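Local coordinates for SAM-dependent O-methyltransferase (Thermotoga maritima, PDB 1O54), which probably transfers a methyl group from S-adenosyl-L-methionine to N1 of adenosine 58 in tRNA, working as a homotetramer built from two dimers, at residues 183-188 with 197-202. Numbering follows the deposited sequence.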
loop_
_atom_site.group_PDB
_atom_site.type_symbol
_atom_site.label_atom_id
_atom_site.label_comp_id
_atom_site.label_asym_id
_atom_site.label_seq_id
_atom_site.Cartn_x
_atom_site.Cartn_y
_atom_site.Cartn_z
ATOM N N ASP A 183 31.789 9.709 -4.273
ATOM C CA ASP A 183 30.584 10.224 -4.918
ATOM C C ASP A 183 29.317 9.921 -4.123
ATOM O O ASP A 183 28.385 10.733 -4.085
ATOM C CB ASP A 183 30.491 9.652 -6.299
ATOM C CG ASP A 183 31.632 10.112 -7.164
ATOM O OD1 ASP A 183 31.553 11.263 -7.640
ATOM O OD2 ASP A 183 32.648 9.419 -7.367
ATOM N N ALA A 184 29.285 8.735 -3.518
ATOM C CA ALA A 184 28.120 8.284 -2.752
ATOM C C ALA A 184 28.560 7.221 -1.754
ATOM O O ALA A 184 29.634 6.620 -1.906
ATOM C CB ALA A 184 27.059 7.733 -3.645
ATOM N N LEU A 185 27.710 6.980 -0.766
ATOM C CA LEU A 185 28.014 6.076 0.306
ATOM C C LEU A 185 26.739 5.401 0.741
ATOM O O LEU A 185 25.726 6.049 0.981
ATOM C CB LEU A 185 28.659 6.833 1.467
ATOM C CG LEU A 185 29.225 5.994 2.621
ATOM C CD1 LEU A 185 30.361 6.714 3.276
ATOM C CD2 LEU A 185 28.126 5.627 3.609
ATOM N N PHE A 186 26.801 4.084 0.851
ATOM C CA PHE A 186 25.678 3.291 1.384
ATOM C C PHE A 186 26.117 2.626 2.685
ATOM O O PHE A 186 27.165 1.947 2.753
ATOM C CB PHE A 186 25.256 2.195 0.418
ATOM C CG PHE A 186 24.108 1.393 0.927
ATOM C CD1 PHE A 186 22.834 1.984 1.029
ATOM C CD2 PHE A 186 24.273 0.092 1.353
ATOM C CE1 PHE A 186 21.750 1.249 1.533
ATOM C CE2 PHE A 186 23.195 -0.649 1.842
ATOM C CZ PHE A 186 21.939 -0.057 1.953
ATOM N N LEU A 187 25.271 2.779 3.700
ATOM C CA LEU A 187 25.571 2.340 5.040
ATOM C C LEU A 187 24.497 1.340 5.465
ATOM O O LEU A 187 23.304 1.649 5.408
ATOM C CB LEU A 187 25.541 3.516 5.984
ATOM C CG LEU A 187 25.819 3.224 7.467
ATOM C CD1 LEU A 187 27.217 2.722 7.712
ATOM C CD2 LEU A 187 25.556 4.513 8.257
ATOM N N ASP A 188 24.927 0.146 5.900
ATOM C CA ASP A 188 23.996 -0.840 6.370
ATOM C C ASP A 188 24.683 -1.560 7.532
ATOM O O ASP A 188 25.505 -2.466 7.324
ATOM C CB ASP A 188 23.652 -1.807 5.277
ATOM C CG ASP A 188 22.560 -2.795 5.663
ATOM O OD1 ASP A 188 22.109 -2.816 6.812
ATOM O OD2 ASP A 188 22.129 -3.619 4.832
ATOM N N ASP A 197 28.998 10.620 11.226
ATOM C CA ASP A 197 30.117 11.582 11.133
ATOM C C ASP A 197 31.193 11.111 10.159
ATOM O O ASP A 197 31.642 11.862 9.303
ATOM C CB ASP A 197 30.702 11.930 12.502
ATOM C CG ASP A 197 31.236 10.739 13.260
ATOM O OD1 ASP A 197 30.899 9.549 12.985
ATOM O OD2 ASP A 197 32.014 10.947 14.210
ATOM N N LYS A 198 31.599 9.853 10.272
ATOM C CA LYS A 198 32.630 9.316 9.388
ATOM C C LYS A 198 32.171 9.288 7.935
ATOM O O LYS A 198 32.981 9.512 7.042
ATOM C CB LYS A 198 32.982 7.896 9.827
ATOM C CG LYS A 198 33.624 7.775 11.212
ATOM C CD LYS A 198 34.680 8.805 11.451
ATOM N N CYS A 199 30.887 8.966 7.721
ATOM C CA CYS A 199 30.271 8.998 6.396
ATOM C C CYS A 199 30.320 10.391 5.802
ATOM O O CYS A 199 30.763 10.584 4.686
ATOM C CB CYS A 199 28.828 8.460 6.434
ATOM S SG CYS A 199 28.761 6.725 6.937
ATOM N N TRP A 200 29.892 11.377 6.570
ATOM C CA TRP A 200 29.966 12.762 6.120
ATOM C C TRP A 200 31.391 13.112 5.690
ATOM O O TRP A 200 31.600 13.707 4.636
ATOM C CB TRP A 200 29.464 13.714 7.220
ATOM C CG TRP A 200 29.376 15.159 6.788
ATOM C CD1 TRP A 200 28.297 15.807 6.260
ATOM C CD2 TRP A 200 30.436 16.113 6.816
ATOM N NE1 TRP A 200 28.618 17.109 5.961
ATOM C CE2 TRP A 200 29.928 17.323 6.276
ATOM C CE3 TRP A 200 31.772 16.075 7.245
ATOM C CZ2 TRP A 200 30.700 18.487 6.186
ATOM C CZ3 TRP A 200 32.548 17.210 7.097
ATOM C CH2 TRP A 200 31.999 18.409 6.573
ATOM N N GLU A 201 32.372 12.744 6.495
ATOM C CA GLU A 201 33.774 13.121 6.213
ATOM C C GLU A 201 34.283 12.564 4.882
ATOM O O GLU A 201 35.110 13.184 4.211
ATOM C CB GLU A 201 34.673 12.673 7.352
ATOM C CG GLU A 201 34.444 13.489 8.612
ATOM C CD GLU A 201 35.077 12.915 9.874
ATOM O OE1 GLU A 201 35.682 11.806 9.841
ATOM O OE2 GLU A 201 34.957 13.603 10.915
ATOM N N ALA A 202 33.813 11.379 4.533
ATOM C CA ALA A 202 34.270 10.684 3.315
ATOM C C ALA A 202 33.640 11.211 2.021
ATOM O O ALA A 202 34.212 11.032 0.952
ATOM C CB ALA A 202 34.021 9.196 3.441
#
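L185 and C199 lie opposite each other where strand 184-187 runs alongside helix 197-202, their CA atoms 7.1 Å apart. The segment axes approach to 9.1 Å and run nearly antiparallel, at 161°, so the helix lies almost lengthwise along the strand. No hydrogen bond joins the two; the contact is wholly apolar and buried.

Alternation along the strand turns L185 and L187 toward the helix and F186 away from it, where its ring packs on A210 and V212 of strand 207-213. Leucine suits 185 and 187 because a branched apolar chain can span the space between the axes in a buried layer without needing a polar partner. On the strand side L185 does most of the touching. Because its CG is anti to the backbone N (chi1 -172°), the isobutyl group reaches out from the sheet and sets both methyls against one side of C199: CD1 lies 3.9 Å from C199 CA, while CD2 meets C199 SG at 3.6 Å. One helical turn on, A202 presents its CB to L185 CD1 at 4.4 Å, and its single methyl suits a place this near the sheet. C199 is likewise compact, and its sulfur reaches the ends of both leucines, L187 CD2 at 4.1 Å from SG being the looser contact. Replacing L185 by an alanine would probably leave the C199 sulfur and the A202 methyl without their nearest neighbour from the strand and open a gap between helix and sheet.

W200 points the other way, its ring edge-to-face with F231 and in a cation-pi contact with K269. The strand itself sits between parallel neighbours 115-119 and 207-213, and helix 197-202 leads on toward the latter. This is the beta-alpha-beta crossover of the Rossmann-like class I methyltransferase fold, in which the chain passes from L187 to D188, a predicted S-adenosyl-L-methionine ligand, and the apolar side chains described here seal helix to sheet.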